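Local coordinates for ABC transporter substrate-binding protein (Vibrio cholerae, PDB 3LKV), which probably serves as the substrate-binding component of an ABC transporter and binds a phenylalanine between its two lobes, at residues A[8-16]-A[69-80]; A[110-121]-A[263-271]. All coordinates share one frame; numbering follows the deposited sequence.

Interaction 1 of 2, residues A[8-16]-A[69-80]. With PHE (phenylalanine), chain B.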
ATOM      1  N   THR A   8      13.071 -11.899  -8.142  1.00 39.17           N
ATOM      2  CA  THR A   8      11.872 -11.214  -7.659  1.00 37.73           C
ATOM      3  C   THR A   8      10.636 -11.790  -8.377  1.00 35.17           C
ATOM      4  O   THR A   8      10.587 -11.790  -9.597  1.00 36.58           O
ATOM      5  CB  THR A   8      11.959  -9.677  -7.939  1.00 37.77           C
ATOM      6  OG1 THR A   8      13.032  -9.144  -7.170  1.00 40.89           O
ATOM      7  CG2 THR A   8      10.655  -8.903  -7.564  1.00 36.03           C
ATOM      8  N   ALA A   9       9.637 -12.254  -7.655  1.00 31.22           N
ATOM      9  CA  ALA A   9       8.404 -12.668  -8.300  1.00 29.06           C
ATOM     10  C   ALA A   9       7.629 -11.429  -8.754  1.00 27.88           C
ATOM     11  O   ALA A   9       7.496 -10.437  -7.998  1.00 26.73           O
ATOM     12  CB  ALA A   9       7.568 -13.457  -7.348  1.00 28.86           C
ATOM     13  N   LYS A  10       7.100 -11.488  -9.956  1.00 25.55           N
ATOM     14  CA  LYS A  10       6.298 -10.393 -10.479  1.00 26.05           C
ATOM     15  C   LYS A  10       4.871 -10.859 -10.703  1.00 23.79           C
ATOM     16  O   LYS A  10       4.615 -11.717 -11.513  1.00 22.45           O
ATOM     17  CB  LYS A  10       6.900  -9.864 -11.766  1.00 26.90           C
ATOM     18  CG  LYS A  10       6.253  -8.555 -12.301  1.00 31.87           C
ATOM     19  CD  LYS A  10       7.237  -7.828 -13.335  1.00 38.14           C
ATOM     20  CE  LYS A  10       6.508  -6.980 -14.434  1.00 41.75           C
ATOM     21  NZ  LYS A  10       6.238  -5.526 -14.115  1.00 42.08           N
ATOM     22  N   VAL A  11       3.970 -10.296  -9.923  1.00 22.07           N
ATOM     23  CA  VAL A  11       2.561 -10.640  -9.920  1.00 20.50           C
ATOM     24  C   VAL A  11       1.792  -9.376 -10.314  1.00 21.11           C
ATOM     25  O   VAL A  11       1.924  -8.343  -9.650  1.00 20.59           O
ATOM     26  CB  VAL A  11       2.150 -11.154  -8.552  1.00 19.47           C
ATOM     27  CG1 VAL A  11       0.630 -11.443  -8.488  1.00 16.90           C
ATOM     28  CG2 VAL A  11       2.999 -12.447  -8.227  1.00 16.77           C
ATOM     29  N   ALA A  12       0.978  -9.484 -11.371  1.00 20.03           N
ATOM     30  CA  ALA A  12       0.230  -8.362 -11.892  1.00 20.21           C
ATOM     31  C   ALA A  12      -1.260  -8.653 -11.751  1.00 19.17           C
ATOM     32  O   ALA A  12      -1.729  -9.677 -12.240  1.00 19.42           O
ATOM     33  CB  ALA A  12       0.611  -8.122 -13.381  1.00 19.14           C
ATOM     34  N   VAL A  13      -1.956  -7.742 -11.092  1.00 18.64           N
ATOM     35  CA  VAL A  13      -3.304  -7.919 -10.657  1.00 18.78           C
ATOM     36  C   VAL A  13      -4.215  -6.944 -11.363  1.00 19.25           C
ATOM     37  O   VAL A  13      -4.011  -5.731 -11.281  1.00 19.65           O
ATOM     38  CB  VAL A  13      -3.457  -7.676  -9.153  1.00 20.04           C
ATOM     39  CG1 VAL A  13      -4.907  -7.940  -8.745  1.00 18.24           C
ATOM     40  CG2 VAL A  13      -2.477  -8.547  -8.334  1.00 19.14           C
ATOM     41  N   SER A  14      -5.193  -7.470 -12.083  1.00 18.94           N
ATOM     42  CA  SER A  14      -6.178  -6.677 -12.751  1.00 19.38           C
ATOM     43  C   SER A  14      -7.563  -6.907 -12.150  1.00 20.98           C
ATOM     44  O   SER A  14      -8.009  -8.044 -12.012  1.00 19.89           O
ATOM     45  CB  SER A  14      -6.208  -7.120 -14.189  1.00 19.77           C
ATOM     46  OG  SER A  14      -7.143  -6.364 -14.959  1.00 23.50           O
ATOM     47  N   GLN A  15      -8.278  -5.817 -11.888  1.00 20.63           N
ATOM     48  CA  GLN A  15      -9.532  -5.836 -11.127  1.00 20.39           C
ATOM     49  C   GLN A  15     -10.502  -4.961 -11.874  1.00 20.30           C
ATOM     50  O   GLN A  15     -10.143  -3.833 -12.256  1.00 20.92           O
ATOM     51  CB  GLN A  15      -9.244  -5.238  -9.750  1.00 20.70           C
ATOM     52  CG  GLN A  15     -10.304  -5.382  -8.803  1.00 23.06           C
ATOM     53  CD  GLN A  15      -9.925  -4.842  -7.421  1.00 24.24           C
ATOM     54  OE1 GLN A  15      -8.902  -5.200  -6.886  1.00 24.56           O
ATOM     55  NE2 GLN A  15     -10.777  -4.023  -6.848  1.00 21.46           N
ATOM     56  N   ILE A  16     -11.729  -5.434 -12.103  1.00 19.64           N
ATOM     57  CA  ILE A  16     -12.648  -4.689 -12.952  1.00 18.76           C
ATOM     58  C   ILE A  16     -12.973  -3.295 -12.389  1.00 20.21           C
ATOM     59  O   ILE A  16     -13.103  -2.304 -13.141  1.00 20.18           O
ATOM     60  CB  ILE A  16     -13.910  -5.544 -13.280  1.00 18.73           C
ATOM     61  CG1 ILE A  16     -14.841  -4.839 -14.253  1.00 20.19           C
ATOM     62  CG2 ILE A  16     -14.648  -5.983 -11.998  1.00 16.32           C
ATOM     63  CD1 ILE A  16     -14.247  -4.457 -15.624  1.00 22.11           C
ATOM     64  N   ASN A  69       5.794  -8.888 -19.158  1.00 28.83           N
ATOM     65  CA  ASN A  69       6.255 -10.208 -18.741  1.00 29.81           C
ATOM     66  C   ASN A  69       6.234 -10.512 -17.215  1.00 27.37           C
ATOM     67  O   ASN A  69       7.250 -10.714 -16.581  1.00 27.57           O
ATOM     68  CB  ASN A  69       7.625 -10.430 -19.346  1.00 31.00           C
ATOM     69  CG  ASN A  69       7.640 -10.046 -20.840  1.00 36.02           C
ATOM     70  OD1 ASN A  69       6.830 -10.544 -21.630  1.00 39.62           O
ATOM     71  ND2 ASN A  69       8.495  -9.093 -21.203  1.00 39.31           N
ATOM     72  N   PRO A  70       5.056 -10.493 -16.613  1.00 24.02           N
ATOM     73  CA  PRO A  70       4.996 -10.878 -15.211  1.00 22.98           C
ATOM     74  C   PRO A  70       5.077 -12.395 -15.108  1.00 21.76           C
ATOM     75  O   PRO A  70       4.815 -13.073 -16.084  1.00 21.83           O
ATOM     76  CB  PRO A  70       3.623 -10.393 -14.774  1.00 21.90           C
ATOM     77  CG  PRO A  70       2.781 -10.557 -16.053  1.00 21.82           C
ATOM     78  CD  PRO A  70       3.737 -10.226 -17.182  1.00 24.38           C
ATOM     79  N   ASP A  71       5.395 -12.913 -13.934  1.00 21.31           N
ATOM     80  CA  ASP A  71       5.433 -14.368 -13.699  1.00 20.80           C
ATOM     81  C   ASP A  71       4.007 -14.902 -13.619  1.00 20.98           C
ATOM     82  O   ASP A  71       3.713 -16.035 -14.061  1.00 20.85           O
ATOM     83  CB  ASP A  71       6.201 -14.675 -12.420  1.00 21.01           C
ATOM     84  CG  ASP A  71       7.671 -14.189 -12.470  1.00 25.14           C
ATOM     85  OD1 ASP A  71       8.429 -14.752 -13.270  1.00 29.39           O
ATOM     86  OD2 ASP A  71       8.104 -13.241 -11.747  1.00 28.62           O
ATOM     87  N   VAL A  72       3.104 -14.128 -13.022  1.00 19.11           N
ATOM     88  CA  VAL A  72       1.736 -14.587 -12.864  1.00 18.84           C
ATOM     89  C   VAL A  72       0.790 -13.413 -12.997  1.00 18.70           C
ATOM     90  O   VAL A  72       1.064 -12.315 -12.472  1.00 19.72           O
ATOM     91  CB  VAL A  72       1.468 -15.295 -11.463  1.00 19.10           C
ATOM     92  CG1 VAL A  72       0.033 -15.778 -11.392  1.00 14.43           C
ATOM     93  CG2 VAL A  72       2.422 -16.476 -11.265  1.00 18.36           C
ATOM     94  N   LEU A  73      -0.293 -13.643 -13.721  1.00 19.23           N
ATOM     95  CA  LEU A  73      -1.341 -12.640 -13.873  1.00 19.44           C
ATOM     96  C   LEU A  73      -2.523 -13.064 -13.014  1.00 18.24           C
ATOM     97  O   LEU A  73      -2.839 -14.251 -12.969  1.00 19.06           O
ATOM     98  CB  LEU A  73      -1.772 -12.518 -15.317  1.00 18.58           C
ATOM     99  CG  LEU A  73      -0.773 -11.951 -16.306  1.00 20.89           C
ATOM    100  CD1 LEU A  73      -1.094 -12.528 -17.718  1.00 16.29           C
ATOM    101  CD2 LEU A  73      -0.859 -10.422 -16.299  1.00 18.63           C
ATOM    102  N   VAL A  74      -3.121 -12.124 -12.297  1.00 17.58           N
ATOM    103  CA  VAL A  74      -4.250 -12.426 -11.433  1.00 18.56           C
ATOM    104  C   VAL A  74      -5.429 -11.593 -11.921  1.00 19.58           C
ATOM    105  O   VAL A  74      -5.311 -10.343 -12.064  1.00 20.44           O
ATOM    106  CB  VAL A  74      -3.963 -12.104  -9.947  1.00 19.13           C
ATOM    107  CG1 VAL A  74      -5.244 -12.288  -9.132  1.00 17.90           C
ATOM    108  CG2 VAL A  74      -2.825 -13.005  -9.393  1.00 15.83           C
ATOM    109  N   GLY A  75      -6.514 -12.253 -12.269  1.00 19.30           N
ATOM    110  CA  GLY A  75      -7.702 -11.528 -12.690  1.00 19.73           C
ATOM    111  C   GLY A  75      -8.750 -11.617 -11.607  1.00 19.93           C
ATOM    112  O   GLY A  75      -9.332 -12.699 -11.357  1.00 19.43           O
ATOM    113  N   ILE A  76      -9.016 -10.500 -10.960  1.00 18.69           N
ATOM    114  CA  ILE A  76     -10.009 -10.471  -9.938  1.00 18.84           C
ATOM    115  C   ILE A  76     -11.325  -9.974 -10.603  1.00 20.24           C
ATOM    116  O   ILE A  76     -11.412  -8.817 -11.059  1.00 20.36           O
ATOM    117  CB  ILE A  76      -9.620  -9.504  -8.825  1.00 17.60           C
ATOM    118  CG1 ILE A  76      -8.313  -9.891  -8.165  1.00 18.61           C
ATOM    119  CG2 ILE A  76     -10.715  -9.418  -7.798  1.00 17.04           C
ATOM    120  CD1 ILE A  76      -7.841  -8.869  -7.029  1.00 17.78           C
ATOM    121  N   ALA A  77     -12.325 -10.854 -10.625  1.00 19.99           N
ATOM    122  CA  ALA A  77     -13.646 -10.622 -11.220  1.00 20.45           C
ATOM    123  C   ALA A  77     -13.638 -11.038 -12.687  1.00 21.01           C
ATOM    124  O   ALA A  77     -12.595 -11.121 -13.334  1.00 20.93           O
ATOM    125  CB  ALA A  77     -14.154  -9.170 -11.020  1.00 19.17           C
ATOM    126  N   THR A  78     -14.823 -11.325 -13.199  1.00 21.62           N
ATOM    127  CA  THR A  78     -14.958 -12.013 -14.483  1.00 21.49           C
ATOM    128  C   THR A  78     -14.474 -11.222 -15.697  1.00 21.04           C
ATOM    129  O   THR A  78     -13.755 -11.755 -16.544  1.00 20.10           O
ATOM    130  CB  THR A  78     -16.418 -12.515 -14.678  1.00 21.05           C
ATOM    131  OG1 THR A  78     -16.654 -13.558 -13.727  1.00 23.41           O
ATOM    132  CG2 THR A  78     -16.622 -13.071 -16.086  1.00 19.53           C
ATOM    133  N   PRO A  79     -14.882  -9.952 -15.810  1.00 21.53           N
ATOM    134  CA  PRO A  79     -14.550  -9.223 -17.058  1.00 22.07           C
ATOM    135  C   PRO A  79     -13.035  -8.997 -17.201  1.00 21.84           C
ATOM    136  O   PRO A  79     -12.498  -9.137 -18.280  1.00 21.44           O
ATOM    137  CB  PRO A  79     -15.332  -7.908 -16.944  1.00 22.73           C
ATOM    138  CG  PRO A  79     -16.300  -8.107 -15.859  1.00 22.25           C
ATOM    139  CD  PRO A  79     -15.765  -9.190 -14.937  1.00 21.05           C
ATOM    140  N   THR A  80     -12.330  -8.778 -16.102  1.00 21.33           N
ATOM    141  CA  THR A  80     -10.881  -8.559 -16.183  1.00 20.08           C
ATOM    142  C   THR A  80     -10.206  -9.899 -16.414  1.00 19.98           C
ATOM    143  O   THR A  80      -9.291  -9.965 -17.203  1.00 18.55           O
ATOM    144  CB  THR A  80     -10.365  -7.852 -14.926  1.00 21.33           C
ATOM    145  OG1 THR A  80     -11.293  -8.083 -13.857  1.00 22.20           O
ATOM    146  CG2 THR A  80     -10.320  -6.313 -15.164  1.00 18.41           C
TER
HETATM  147  N   PHE B 601     -18.076 -12.939  -8.677  1.00 25.13           N
HETATM  148  CA  PHE B 601     -18.062 -11.599  -9.389  1.00 25.84           C
HETATM  149  C   PHE B 601     -17.507 -11.805 -10.825  1.00 26.17           C
HETATM  150  O   PHE B 601     -17.525 -12.983 -11.288  1.00 26.52           O
HETATM  151  CB  PHE B 601     -17.292 -10.533  -8.596  1.00 24.95           C
HETATM  152  CG  PHE B 601     -18.077  -9.978  -7.411  1.00 29.64           C
HETATM  153  CD1 PHE B 601     -19.164  -9.109  -7.620  1.00 31.16           C
HETATM  154  CD2 PHE B 601     -17.761 -10.330  -6.117  1.00 29.40           C
HETATM  155  CE1 PHE B 601     -19.893  -8.633  -6.578  1.00 34.33           C
HETATM  156  CE2 PHE B 601     -18.479  -9.848  -5.065  1.00 29.61           C
HETATM  157  CZ  PHE B 601     -19.553  -9.007  -5.264  1.00 31.20           C
HETATM  158  OXT PHE B 601     -17.083 -10.876 -11.548  1.00 26.45           O
HETATM  159  O   HOH W   1      -7.793  -7.306 -17.596  1.00 22.26           O

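Interaction 2 of 2, residues A[110-121]-A[263-271]. With ZN (zinc ion), chain D.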
ATOM      1  N   LEU A 110     -13.736 -27.326 -14.553  1.00 22.66           N
ATOM      2  CA  LEU A 110     -13.052 -27.034 -13.289  1.00 23.66           C
ATOM      3  C   LEU A 110     -11.929 -28.042 -12.939  1.00 22.69           C
ATOM      4  O   LEU A 110     -10.901 -27.639 -12.420  1.00 21.66           O
ATOM      5  CB  LEU A 110     -14.068 -26.956 -12.178  1.00 23.69           C
ATOM      6  CG  LEU A 110     -15.172 -25.918 -12.411  1.00 26.13           C
ATOM      7  CD1 LEU A 110     -16.243 -26.065 -11.297  1.00 29.90           C
ATOM      8  CD2 LEU A 110     -14.603 -24.501 -12.515  1.00 26.39           C
ATOM      9  N   GLU A 111     -12.116 -29.324 -13.263  1.00 22.50           N
ATOM     10  CA  GLU A 111     -11.101 -30.350 -12.969  1.00 21.73           C
ATOM     11  C   GLU A 111      -9.987 -30.329 -14.012  1.00 21.63           C
ATOM     12  O   GLU A 111     -10.233 -30.512 -15.186  1.00 21.73           O
ATOM     13  CB  GLU A 111     -11.764 -31.737 -12.915  1.00 22.55           C
ATOM     14  CG  GLU A 111     -10.820 -32.974 -12.566  1.00 22.03           C
ATOM     15  CD  GLU A 111     -10.168 -32.878 -11.161  1.00 22.93           C
ATOM     16  OE1 GLU A 111     -10.715 -32.176 -10.314  1.00 22.11           O
ATOM     17  OE2 GLU A 111      -9.086 -33.493 -10.904  1.00 20.20           O
ATOM     18  N   GLN A 112      -8.752 -30.093 -13.609  1.00 20.48           N
ATOM     19  CA  GLN A 112      -7.639 -30.171 -14.574  1.00 20.94           C
ATOM     20  C   GLN A 112      -7.870 -29.254 -15.835  1.00 20.92           C
ATOM     21  O   GLN A 112      -7.933 -29.699 -16.971  1.00 19.95           O
ATOM     22  CB  GLN A 112      -7.389 -31.650 -14.969  1.00 20.62           C
ATOM     23  CG  GLN A 112      -6.778 -32.518 -13.806  1.00 19.78           C
ATOM     24  CD  GLN A 112      -5.490 -31.915 -13.269  1.00 18.43           C
ATOM     25  OE1 GLN A 112      -4.443 -32.018 -13.907  1.00 21.26           O
ATOM     26  NE2 GLN A 112      -5.560 -31.266 -12.106  1.00 17.81           N
ATOM     27  N   PRO A 113      -7.983 -27.957 -15.612  1.00 20.79           N
ATOM     28  CA  PRO A 113      -8.372 -27.100 -16.711  1.00 20.45           C
ATOM     29  C   PRO A 113      -7.463 -27.205 -17.926  1.00 19.90           C
ATOM     30  O   PRO A 113      -7.905 -26.984 -19.043  1.00 19.56           O
ATOM     31  CB  PRO A 113      -8.376 -25.698 -16.110  1.00 20.81           C
ATOM     32  CG  PRO A 113      -7.951 -25.837 -14.674  1.00 22.84           C
ATOM     33  CD  PRO A 113      -7.967 -27.279 -14.308  1.00 21.10           C
ATOM     34  N   GLY A 114      -6.203 -27.501 -17.708  1.00 20.14           N
ATOM     35  CA  GLY A 114      -5.342 -28.011 -18.782  1.00 20.31           C
ATOM     36  C   GLY A 114      -4.680 -26.931 -19.631  1.00 20.45           C
ATOM     37  O   GLY A 114      -3.886 -27.262 -20.451  1.00 19.78           O
ATOM     38  N   LYS A 115      -4.985 -25.649 -19.459  1.00 20.08           N
ATOM     39  CA  LYS A 115      -4.229 -24.675 -20.229  1.00 21.82           C
ATOM     40  C   LYS A 115      -3.459 -23.712 -19.306  1.00 20.73           C
ATOM     41  O   LYS A 115      -2.889 -24.168 -18.310  1.00 19.80           O
ATOM     42  CB  LYS A 115      -5.145 -23.975 -21.221  1.00 22.64           C
ATOM     43  CG  LYS A 115      -5.779 -24.940 -22.211  1.00 28.70           C
ATOM     44  CD  LYS A 115      -6.920 -24.188 -22.919  1.00 37.01           C
ATOM     45  CE  LYS A 115      -6.901 -24.387 -24.423  1.00 42.93           C
ATOM     46  NZ  LYS A 115      -7.902 -25.415 -24.834  1.00 46.25           N
ATOM     47  N   ASN A 116      -3.378 -22.420 -19.647  1.00 19.40           N
ATOM     48  CA  ASN A 116      -2.655 -21.463 -18.766  1.00 19.31           C
ATOM     49  C   ASN A 116      -3.490 -20.801 -17.659  1.00 18.18           C
ATOM     50  O   ASN A 116      -3.044 -19.871 -17.007  1.00 18.90           O
ATOM     51  CB  ASN A 116      -1.962 -20.387 -19.609  1.00 18.88           C
ATOM     52  CG  ASN A 116      -2.964 -19.436 -20.285  1.00 18.59           C
ATOM     53  OD1 ASN A 116      -3.958 -19.857 -20.869  1.00 19.00           O
ATOM     54  ND2 ASN A 116      -2.683 -18.170 -20.217  1.00 14.66           N
ATOM     55  N   VAL A 117      -4.694 -21.295 -17.433  1.00 18.46           N
ATOM     56  CA  VAL A 117      -5.666 -20.647 -16.565  1.00 17.59           C
ATOM     57  C   VAL A 117      -6.165 -21.566 -15.460  1.00 18.60           C
ATOM     58  O   VAL A 117      -6.471 -22.736 -15.700  1.00 18.54           O
ATOM     59  CB  VAL A 117      -6.921 -20.192 -17.374  1.00 17.22           C
ATOM     60  CG1 VAL A 117      -7.823 -19.246 -16.504  1.00 17.38           C
ATOM     61  CG2 VAL A 117      -6.513 -19.490 -18.670  1.00 16.81           C
ATOM     62  N   THR A 118      -6.238 -21.020 -14.252  1.00 18.63           N
ATOM     63  CA  THR A 118      -6.797 -21.701 -13.102  1.00 18.82           C
ATOM     64  C   THR A 118      -7.245 -20.679 -12.099  1.00 19.08           C
ATOM     65  O   THR A 118      -7.116 -19.494 -12.370  1.00 18.00           O
ATOM     66  CB  THR A 118      -5.808 -22.671 -12.421  1.00 19.00           C
ATOM     67  OG1 THR A 118      -6.547 -23.480 -11.471  1.00 19.75           O
ATOM     68  CG2 THR A 118      -4.730 -21.939 -11.731  1.00 16.23           C
ATOM     69  N   GLY A 119      -7.778 -21.129 -10.958  1.00 18.94           N
ATOM     70  CA  GLY A 119      -8.121 -20.190  -9.884  1.00 19.40           C
ATOM     71  C   GLY A 119      -9.312 -20.545  -9.016  1.00 19.27           C
ATOM     72  O   GLY A 119      -9.573 -21.699  -8.755  1.00 19.28           O
ATOM     73  N   LEU A 120     -10.025 -19.538  -8.567  1.00 20.89           N
ATOM     74  CA  LEU A 120     -11.045 -19.694  -7.532  1.00 22.34           C
ATOM     75  C   LEU A 120     -12.379 -19.073  -7.958  1.00 22.15           C
ATOM     76  O   LEU A 120     -12.447 -17.918  -8.411  1.00 21.30           O
ATOM     77  CB  LEU A 120     -10.576 -19.047  -6.251  1.00 23.01           C
ATOM     78  CG  LEU A 120      -9.834 -19.882  -5.207  1.00 31.79           C
ATOM     79  CD1 LEU A 120      -8.776 -19.143  -4.315  1.00 36.34           C
ATOM     80  CD2 LEU A 120     -10.911 -20.513  -4.293  1.00 38.46           C
ATOM     81  N   SER A 121     -13.437 -19.847  -7.765  1.00 22.20           N
ATOM     82  CA  SER A 121     -14.780 -19.402  -8.028  1.00 23.42           C
ATOM     83  C   SER A 121     -15.564 -19.025  -6.773  1.00 23.67           C
ATOM     84  O   SER A 121     -15.488 -19.752  -5.757  1.00 23.87           O
ATOM     85  CB  SER A 121     -15.544 -20.511  -8.757  1.00 22.76           C
ATOM     86  OG  SER A 121     -16.916 -20.152  -8.827  1.00 25.95           O
ATOM     87  N   PRO A 263      -0.301 -24.074 -14.226  1.00 17.64           N
ATOM     88  CA  PRO A 263      -1.656 -23.655 -13.788  1.00 17.48           C
ATOM     89  C   PRO A 263      -2.729 -24.633 -14.261  1.00 17.90           C
ATOM     90  O   PRO A 263      -3.661 -24.931 -13.524  1.00 18.18           O
ATOM     91  CB  PRO A 263      -1.847 -22.308 -14.439  1.00 16.83           C
ATOM     92  CG  PRO A 263      -0.810 -22.257 -15.573  1.00 18.63           C
ATOM     93  CD  PRO A 263       0.346 -23.073 -15.093  1.00 17.50           C
ATOM     94  N   GLY A 264      -2.573 -25.199 -15.445  1.00 17.91           N
ATOM     95  CA  GLY A 264      -3.600 -26.122 -15.937  1.00 18.39           C
ATOM     96  C   GLY A 264      -3.725 -27.431 -15.134  1.00 18.71           C
ATOM     97  O   GLY A 264      -4.678 -28.178 -15.328  1.00 16.84           O
ATOM     98  N   SER A 265      -2.753 -27.706 -14.255  1.00 19.30           N
ATOM     99  CA  SER A 265      -2.729 -28.934 -13.491  1.00 19.91           C
ATOM    100  C   SER A 265      -3.329 -28.639 -12.143  1.00 19.42           C
ATOM    101  O   SER A 265      -3.389 -29.512 -11.329  1.00 18.00           O
ATOM    102  CB  SER A 265      -1.294 -29.463 -13.287  1.00 20.69           C
ATOM    103  OG  SER A 265      -0.614 -28.696 -12.235  1.00 25.67           O
ATOM    104  N   LEU A 266      -3.757 -27.398 -11.899  1.00 18.73           N
ATOM    105  CA  LEU A 266      -4.369 -27.083 -10.618  1.00 18.28           C
ATOM    106  C   LEU A 266      -5.884 -26.980 -10.787  1.00 17.47           C
ATOM    107  O   LEU A 266      -6.374 -26.165 -11.584  1.00 18.28           O
ATOM    108  CB  LEU A 266      -3.816 -25.799 -10.058  1.00 17.31           C
ATOM    109  CG  LEU A 266      -2.313 -25.729  -9.814  1.00 19.45           C
ATOM    110  CD1 LEU A 266      -1.890 -24.344  -9.407  1.00 17.52           C
ATOM    111  CD2 LEU A 266      -1.829 -26.733  -8.735  1.00 15.67           C
ATOM    112  N   ASP A 267      -6.617 -27.811 -10.056  1.00 16.70           N
ATOM    113  CA  ASP A 267      -8.071 -27.758 -10.089  1.00 16.98           C
ATOM    114  C   ASP A 267      -8.617 -26.403  -9.620  1.00 16.45           C
ATOM    115  O   ASP A 267      -8.100 -25.800  -8.690  1.00 16.15           O
ATOM    116  CB  ASP A 267      -8.734 -28.853  -9.230  1.00 16.60           C
ATOM    117  CG  ASP A 267      -8.346 -30.241  -9.618  1.00 16.71           C
ATOM    118  OD1 ASP A 267      -7.969 -30.488 -10.826  1.00 14.84           O
ATOM    119  OD2 ASP A 267      -8.408 -31.124  -8.675  1.00 17.94           O
ATOM    120  N   VAL A 268      -9.694 -25.963 -10.240  1.00 16.80           N
ATOM    121  CA  VAL A 268     -10.369 -24.753  -9.834  1.00 17.33           C
ATOM    122  C   VAL A 268     -11.129 -25.018  -8.519  1.00 19.20           C
ATOM    123  O   VAL A 268     -11.869 -25.957  -8.398  1.00 19.44           O
ATOM    124  CB  VAL A 268     -11.330 -24.272 -10.930  1.00 17.73           C
ATOM    125  CG1 VAL A 268     -12.302 -23.147 -10.394  1.00 16.69           C
ATOM    126  CG2 VAL A 268     -10.564 -23.800 -12.099  1.00 14.49           C
ATOM    127  N   GLN A 269     -10.974 -24.156  -7.544  1.00 21.12           N
ATOM    128  CA  GLN A 269     -11.624 -24.346  -6.278  1.00 23.75           C
ATOM    129  C   GLN A 269     -12.910 -23.530  -6.222  1.00 24.09           C
ATOM    130  O   GLN A 269     -12.943 -22.388  -6.676  1.00 22.69           O
ATOM    131  CB  GLN A 269     -10.668 -23.850  -5.204  1.00 25.85           C
ATOM    132  CG  GLN A 269     -11.136 -24.048  -3.798  1.00 30.67           C
ATOM    133  CD  GLN A 269     -10.925 -25.482  -3.386  1.00 37.92           C
ATOM    134  OE1 GLN A 269      -9.850 -26.058  -3.656  1.00 39.05           O
ATOM    135  NE2 GLN A 269     -11.961 -26.089  -2.768  1.00 39.49           N
ATOM    136  N   VAL A 270     -13.966 -24.104  -5.656  1.00 24.97           N
ATOM    137  CA  VAL A 270     -15.208 -23.366  -5.481  1.00 26.82           C
ATOM    138  C   VAL A 270     -15.333 -22.943  -4.024  1.00 27.66           C
ATOM    139  O   VAL A 270     -15.179 -23.763  -3.159  1.00 27.72           O
ATOM    140  CB  VAL A 270     -16.419 -24.215  -5.956  1.00 28.01           C
ATOM    141  CG1 VAL A 270     -17.700 -23.381  -5.872  1.00 27.32           C
ATOM    142  CG2 VAL A 270     -16.188 -24.723  -7.430  1.00 27.99           C
ATOM    143  N   ALA A 271     -15.552 -21.666  -3.740  1.00 29.24           N
ATOM    144  CA  ALA A 271     -15.711 -21.208  -2.359  1.00 30.82           C
ATOM    145  C   ALA A 271     -16.880 -21.909  -1.648  1.00 33.22           C
ATOM    146  O   ALA A 271     -17.868 -22.292  -2.276  1.00 32.57           O
ATOM    147  CB  ALA A 271     -15.919 -19.730  -2.295  1.00 29.98           C
TER
HETATM  148 ZN    ZN D 402      -8.196 -32.934  -9.459  1.00 35.67          ZN
HETATM  149  O   HOH W   2      -0.545 -25.202 -17.449  1.00 19.75           O

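Interaction 1 of 2, residues A[8-16]-A[69-80]
Lys10 O takes two backbone N-H groups from the start of the neighbouring parallel strand and the residue before it: Asp71 N at 2.8 Å and Val72 N at 3.2 Å. Asp71 also answers the other side of the same residue, its OD2 receiving Lys10 N at 2.7 Å through the anti lone pair; chi1 of -61°, which sets CG beside the aspartate's own N, swings the carboxylate back to that amide. The lysine chain leaves over Pro70, CG against the ring, and its NZ is held by Glu45 and Asp47, residues of a zinc site. From here strands 9-15 and 72-76 run in regular parallel register, linked by backbone bonds from Ala12 N to Val72 O through to Ile76 N to Ser14 O. On the face of Val11, Val13, Val74 and Ile76, Val13 CG1 meets Ile76 CD1 at 3.5 Å, and helices 20-35 and 243-258 close over this layer. On the other face Ala12 CB touches Pro70 CB and Leu73 CD2 beneath helix 55-66. Ser14 OG and Thr80 O share a water, while Thr80 OG1 returns to Ile76 O. Beyond the strand, Ile16 CG2 presses on Ala77 CB at a tight 3.4 Å, and CD1 lies on Pro79. Thr78, at the start of helix 78-87, grips the phenylalanine carboxylate with N to OXT (2.8 Å) and OG1 to O (2.7 Å). The N-terminal end of that helix would probably help to stabilise the ligand's negative charge.

Interaction 2 of 2, residues A[110-121]-A[263-271]
Asp267 OD1 is clasped by Gln112 from both faces of its carboxylate plane: Gln112 N bonds it at 2.9 Å and Gln112 NE2 at 2.8 Å. A bend at chi2 (-56°) curls the glutamine chain back to Asp267; the amide stands nearly perpendicular to the carboxylate. The same NE2 also donates to Ser265 O at 2.9 Å, from above that carbonyl; both acceptors lie close to the amide plane, which fixes its rotation. Asp267 OD2 binds zinc at 2.0 Å, and Glu111 OE2 binds it from the other segment, the two carboxylate planes turned 54° apart.

Further along the contact, Thr118 places OG1 anti to its N (chi1 -169°), which carries the hydroxyl to Leu266 O at 2.7 Å, above the carbonyl plane, and leaves CG2 against Pro263. Gly264, without a side chain, lets its backbone close on the 113-115 turn: Gly114 N bonds Gly264 O, and a water links Gly264 N to Lys115 O. Val268 points into the opposing segment, its CG1 squeezed against Leu110 CD2 at 3.4 Å and CG2 facing the Pro113 ring. Leu120 and Gln269 run alongside, CD2 to CB 3.5 Å, where short strand 269-270 joins 117-121 in parallel; Ser121 N to Gln269 O (2.8 Å) is one of its rungs. Two carboxylates this close would probably repel each other without the cation; in the loops beside the edge strand 269-270, zinc probably offsets their charge, while the two N-H groups of Gln112 stabilise OD1 by hydrogen bonds.

Both interactions belong to one parallel sheet of the periplasmic-binding-protein type, in the order 44-50, 9-15, 72-76, 93-98, 117-121, 269-270. Interaction 1 pairs the second and third strands and interaction 2 the last two, with strand 93-98 between them; their centres lie 15 Å apart and their nearest atoms about 6 Å. Helix 243-258 packs against both. Interaction 1 meets the phenylalanine directly through Thr78, whereas in interaction 2 the side chain of Ser121 stops about 7 Å from the ligand; Asp122, the next residue, hydrogen-bonds it. Each contact also lies at or near a separate zinc ion: interaction 2 supplies ligands itself, while in interaction 1 the side chain of Lys10 lies about 4 Å from another zinc ion.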